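Local coordinates for protein DyP2 (Amycolatopsis sp. ATCC 39116, PDB 4G2C) that is a haem- and manganese-binding dye-decolorizing peroxidase from a lignin-reactive bacterium, probably oxidising dyes and other substrates with peroxide, at residues Gly209-Arg221 with Glu277-Asp289. Numbering follows the deposited sequence.
Sequences GDGIEHFGYVDGR and EQNVRLFKEAERD. With MN (manganese (II) ion), chain D; HEM (protoporphyrin IX containing Fe), chain C.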
# COMPACT_ATOMS: atom_id res chain seq x y z
N GLY A 209 -14.15 14.08 -0.25
CA GLY A 209 -14.43 12.74 0.24
C GLY A 209 -13.38 11.69 -0.12
O GLY A 209 -13.56 10.51 0.16
N ASP A 210 -12.29 12.12 -0.76
CA ASP A 210 -11.21 11.20 -1.12
C ASP A 210 -10.22 11.02 0.01
O ASP A 210 -9.81 12.00 0.63
CB ASP A 210 -10.45 11.72 -2.34
CG ASP A 210 -11.32 11.82 -3.58
OD1 ASP A 210 -11.90 10.77 -3.96
OD2 ASP A 210 -11.41 12.93 -4.17
N GLY A 211 -9.79 9.78 0.26
CA GLY A 211 -8.77 9.51 1.26
C GLY A 211 -7.43 10.14 0.93
O GLY A 211 -7.02 10.15 -0.23
N ILE A 212 -6.74 10.67 1.93
CA ILE A 212 -5.43 11.30 1.70
C ILE A 212 -4.38 10.83 2.68
O ILE A 212 -4.70 10.27 3.73
CB ILE A 212 -5.51 12.81 1.85
CG1 ILE A 212 -5.94 13.17 3.28
CG2 ILE A 212 -6.46 13.39 0.80
CD1 ILE A 212 -5.95 14.68 3.57
N GLU A 213 -3.11 11.07 2.35
CA GLU A 213 -2.04 10.83 3.33
C GLU A 213 -1.58 12.17 3.92
O GLU A 213 -2.08 13.22 3.54
CB GLU A 213 -0.88 10.04 2.72
CG GLU A 213 -0.34 10.64 1.44
CD GLU A 213 0.29 12.00 1.67
OE1 GLU A 213 -0.11 12.96 0.98
OE2 GLU A 213 1.20 12.10 2.54
N HIS A 214 -0.63 12.12 4.86
CA HIS A 214 -0.33 13.32 5.65
C HIS A 214 0.23 14.52 4.89
O HIS A 214 0.09 15.65 5.34
CB HIS A 214 0.48 12.98 6.90
CG HIS A 214 -0.36 12.38 7.99
ND1 HIS A 214 -1.28 13.11 8.72
CD2 HIS A 214 -0.46 11.10 8.44
CE1 HIS A 214 -1.89 12.32 9.58
NE2 HIS A 214 -1.42 11.09 9.43
N PHE A 215 0.84 14.29 3.73
CA PHE A 215 1.36 15.41 2.94
C PHE A 215 0.23 16.17 2.26
O PHE A 215 0.47 17.23 1.65
CB PHE A 215 2.39 14.95 1.90
CG PHE A 215 3.62 14.33 2.49
CD1 PHE A 215 4.06 14.68 3.75
CD2 PHE A 215 4.34 13.39 1.77
CE1 PHE A 215 5.21 14.10 4.29
CE2 PHE A 215 5.49 12.81 2.30
CZ PHE A 215 5.92 13.17 3.56
N GLY A 216 -0.99 15.63 2.35
CA GLY A 216 -2.17 16.26 1.78
C GLY A 216 -2.68 15.69 0.46
O GLY A 216 -3.66 16.18 -0.12
N TYR A 217 -2.04 14.63 -0.03
CA TYR A 217 -2.36 14.14 -1.37
C TYR A 217 -3.30 12.94 -1.33
O TYR A 217 -3.13 12.03 -0.52
CB TYR A 217 -1.09 13.78 -2.14
CG TYR A 217 -0.18 14.93 -2.43
CD1 TYR A 217 0.58 15.51 -1.41
CD2 TYR A 217 -0.06 15.45 -3.72
CE1 TYR A 217 1.43 16.57 -1.66
CE2 TYR A 217 0.79 16.53 -3.98
CZ TYR A 217 1.53 17.08 -2.95
OH TYR A 217 2.36 18.15 -3.18
N VAL A 218 -4.29 12.94 -2.22
CA VAL A 218 -5.13 11.78 -2.42
C VAL A 218 -4.24 10.54 -2.52
O VAL A 218 -3.30 10.49 -3.29
CB VAL A 218 -5.98 11.91 -3.70
CG1 VAL A 218 -6.76 10.62 -3.96
CG2 VAL A 218 -6.94 13.08 -3.58
N ASP A 219 -4.52 9.52 -1.71
CA ASP A 219 -3.66 8.36 -1.78
C ASP A 219 -4.53 7.13 -2.02
O ASP A 219 -5.72 7.13 -1.71
CB ASP A 219 -2.78 8.25 -0.52
CG ASP A 219 -3.57 7.86 0.72
OD1 ASP A 219 -4.80 8.04 0.74
OD2 ASP A 219 -2.95 7.36 1.68
N GLY A 220 -3.97 6.09 -2.62
CA GLY A 220 -4.76 4.90 -2.90
C GLY A 220 -5.84 5.04 -3.96
O GLY A 220 -6.91 4.45 -3.83
N ARG A 221 -5.56 5.79 -5.02
CA ARG A 221 -6.48 5.86 -6.16
C ARG A 221 -6.24 4.69 -7.12
O ARG A 221 -7.18 4.06 -7.62
CB ARG A 221 -6.28 7.19 -6.92
CG ARG A 221 -7.04 7.27 -8.24
CD ARG A 221 -8.55 7.15 -8.01
NE ARG A 221 -9.33 7.22 -9.25
CZ ARG A 221 -9.64 6.17 -10.00
NH1 ARG A 221 -9.20 4.97 -9.66
NH2 ARG A 221 -10.37 6.32 -11.09
N GLU A 277 7.15 7.10 9.01
CA GLU A 277 6.89 8.40 9.59
C GLU A 277 7.03 9.48 8.54
O GLU A 277 7.98 9.49 7.75
CB GLU A 277 7.84 8.67 10.77
CG GLU A 277 7.40 9.86 11.62
CD GLU A 277 8.38 10.15 12.74
OE1 GLU A 277 9.49 10.64 12.44
OE2 GLU A 277 8.04 9.87 13.91
N GLN A 278 6.07 10.40 8.54
CA GLN A 278 6.05 11.52 7.61
C GLN A 278 6.35 12.87 8.30
O GLN A 278 5.56 13.35 9.11
CB GLN A 278 4.67 11.61 6.96
CG GLN A 278 4.29 10.40 6.10
CD GLN A 278 2.96 10.61 5.40
OE1 GLN A 278 1.92 10.14 5.86
NE2 GLN A 278 2.99 11.33 4.29
N ASN A 279 7.49 13.47 7.98
CA ASN A 279 7.77 14.83 8.42
C ASN A 279 7.11 15.80 7.44
O ASN A 279 7.74 16.26 6.48
CB ASN A 279 9.28 15.06 8.50
CG ASN A 279 9.64 16.43 9.08
OD1 ASN A 279 8.88 17.38 8.98
ND2 ASN A 279 10.81 16.51 9.69
N VAL A 280 5.83 16.07 7.67
CA VAL A 280 5.05 16.94 6.80
C VAL A 280 5.70 18.30 6.68
O VAL A 280 5.79 18.87 5.59
CB VAL A 280 3.64 17.10 7.34
CG1 VAL A 280 2.82 18.01 6.40
CG2 VAL A 280 3.00 15.75 7.50
N ARG A 281 6.16 18.82 7.82
CA ARG A 281 6.84 20.11 7.84
C ARG A 281 7.93 20.20 6.78
O ARG A 281 7.97 21.15 5.99
CB ARG A 281 7.42 20.39 9.23
CG ARG A 281 8.28 21.66 9.31
CD ARG A 281 8.18 22.36 10.68
NE ARG A 281 8.95 21.70 11.75
CZ ARG A 281 8.49 21.45 12.98
NH1 ARG A 281 7.24 21.77 13.32
NH2 ARG A 281 9.28 20.86 13.88
N LEU A 282 8.83 19.23 6.78
CA LEU A 282 9.99 19.30 5.91
C LEU A 282 9.57 19.11 4.45
O LEU A 282 10.16 19.70 3.53
CB LEU A 282 10.99 18.23 6.33
CG LEU A 282 12.26 18.03 5.54
CD1 LEU A 282 13.13 19.26 5.55
CD2 LEU A 282 13.01 16.85 6.14
N PHE A 283 8.55 18.28 4.25
CA PHE A 283 8.05 18.02 2.90
C PHE A 283 7.44 19.29 2.30
O PHE A 283 7.63 19.57 1.12
CB PHE A 283 7.04 16.85 2.87
CG PHE A 283 6.73 16.36 1.49
CD1 PHE A 283 7.55 15.44 0.86
CD2 PHE A 283 5.62 16.85 0.80
CE1 PHE A 283 7.27 15.01 -0.43
CE2 PHE A 283 5.34 16.42 -0.47
CZ PHE A 283 6.16 15.50 -1.09
N LYS A 284 6.72 20.05 3.12
CA LYS A 284 6.14 21.31 2.67
C LYS A 284 7.19 22.39 2.46
O LYS A 284 7.02 23.26 1.61
CB LYS A 284 5.06 21.81 3.63
CG LYS A 284 3.82 20.98 3.64
CD LYS A 284 3.29 20.74 2.22
CE LYS A 284 2.00 19.93 2.27
NZ LYS A 284 1.53 19.50 0.93
N GLU A 285 8.28 22.33 3.22
CA GLU A 285 9.36 23.27 3.03
C GLU A 285 10.00 22.92 1.71
O GLU A 285 10.36 23.80 0.91
CB GLU A 285 10.40 23.17 4.16
CG GLU A 285 9.94 23.74 5.49
CD GLU A 285 10.99 23.59 6.59
OE1 GLU A 285 11.70 22.55 6.61
OE2 GLU A 285 11.13 24.51 7.42
N ALA A 286 10.14 21.63 1.49
CA ALA A 286 10.71 21.15 0.24
C ALA A 286 9.87 21.59 -0.94
O ALA A 286 10.43 22.02 -1.93
CB ALA A 286 10.88 19.62 0.26
N GLU A 287 8.54 21.49 -0.83
CA GLU A 287 7.67 22.00 -1.91
C GLU A 287 7.99 23.47 -2.15
O GLU A 287 8.17 23.90 -3.29
CB GLU A 287 6.17 21.85 -1.60
CG GLU A 287 5.65 20.42 -1.42
CD GLU A 287 4.11 20.32 -1.30
OE1 GLU A 287 3.63 19.26 -0.82
OE2 GLU A 287 3.38 21.28 -1.68
N ARG A 288 8.05 24.23 -1.06
CA ARG A 288 8.31 25.67 -1.15
C ARG A 288 9.63 25.96 -1.86
O ARG A 288 9.67 26.75 -2.80
CB ARG A 288 8.29 26.32 0.23
CG ARG A 288 8.58 27.82 0.21
CD ARG A 288 9.07 28.29 1.57
NE ARG A 288 10.29 27.59 1.98
CZ ARG A 288 10.54 27.21 3.23
NH1 ARG A 288 9.67 27.47 4.20
NH2 ARG A 288 11.68 26.57 3.52
N ASP A 289 10.71 25.33 -1.39
CA ASP A 289 12.04 25.57 -1.92
C ASP A 289 12.18 25.19 -3.40
O ASP A 289 12.87 25.88 -4.15
CB ASP A 289 13.11 24.86 -1.08
CG ASP A 289 13.18 25.38 0.35
OD1 ASP A 289 12.67 26.49 0.63
OD2 ASP A 289 13.76 24.67 1.21
MN MN D . 1.20 21.74 -2.29
CHA HEM C . 0.52 6.00 -5.26
CHB HEM C . 1.95 8.53 -1.36
CHC HEM C . 4.63 4.78 0.17
CHD HEM C . 3.83 2.59 -4.07
C1A HEM C . 0.66 7.00 -4.33
C2A HEM C . -0.03 8.28 -4.38
C3A HEM C . 0.37 8.97 -3.30
C4A HEM C . 1.30 8.16 -2.54
CMA HEM C . -0.09 10.39 -2.91
CAA HEM C . -1.03 8.72 -5.48
CBA HEM C . -2.42 8.19 -5.15
CGA HEM C . -2.62 6.78 -5.66
O1A HEM C . -2.42 6.51 -6.86
O2A HEM C . -3.00 5.89 -4.86
C1B HEM C . 2.81 7.76 -0.59
C2B HEM C . 3.44 8.12 0.68
C3B HEM C . 4.17 7.07 1.09
C4B HEM C . 4.02 6.01 0.12
CMB HEM C . 3.29 9.49 1.39
CAB HEM C . 5.02 6.90 2.36
CBB HEM C . 4.82 7.68 3.43
C1C HEM C . 4.71 3.90 -0.88
C2C HEM C . 5.58 2.74 -0.96
C3C HEM C . 5.34 2.13 -2.13
C4C HEM C . 4.32 2.88 -2.82
CMC HEM C . 6.58 2.28 0.14
CAC HEM C . 6.05 0.87 -2.70
CBC HEM C . 7.25 0.48 -2.26
C1D HEM C . 2.84 3.27 -4.75
C2D HEM C . 2.21 2.78 -5.95
C3D HEM C . 1.17 3.84 -6.29
C4D HEM C . 1.29 4.86 -5.29
CMD HEM C . 2.51 1.47 -6.69
CAD HEM C . 0.22 3.87 -7.47
CBD HEM C . 1.10 4.26 -8.64
CGD HEM C . 0.20 4.14 -9.84
O1D HEM C . -0.36 3.03 -10.05
O2D HEM C . 0.01 5.18 -10.53
NA HEM C . 1.44 6.96 -3.20
NB HEM C . 3.19 6.47 -0.89
NC HEM C . 3.95 3.95 -2.04
ND HEM C . 2.27 4.48 -4.40
FE HEM C . 2.86 5.61 -2.68
O HOH W 1 0.94 20.67 -4.33
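The ring of Phe215 is held between two residues of 277-289. On one face lies the Phe283 ring in an offset stack, centroids 4.0 Å apart and planes 1° from parallel, with Phe283 CB also making a CH-pi contact. Over the centre of the opposite face sits Gln278 NE2, while Val280 touches the ring edge through its backbone. The amide of Gln278 does double duty. Its chain is extended beyond CG (chi2 -175°), which lays Gln278 NE2 over the ring, and from there it donates to Glu213 OE2 at 2.6 Å, the acceptor lying in the amide plane; Gln278 OE1 takes a weak bond from His214 N. Phe215 N, inside the type I turn from Glu213 to Gly216, also grips Glu213 OE2, at 2.5 Å, and Tyr217 N, just after the turn, grips Glu213 OE1 at 2.7 Å. Further along helix 280-293, which carries Phe283, Lys284 NZ meets Phe215 O nearly along the C=O direction at 2.6 Å and forms a salt bridge with Glu287 OE1 at 2.7 Å. Glu287 OE2 binds manganese at 2.3 Å; Glu313 is the site's second glutamate. A manganese-bound water is hydrogen-bonded to Tyr217 OH, which lies 2.9 Å from Glu287 OE1, at most a weak bond. Glu213, Tyr217 and Gln278 also line the haem pocket, so this aromatic and polar interface joins the haem pocket of a dye peroxidase to its manganese site.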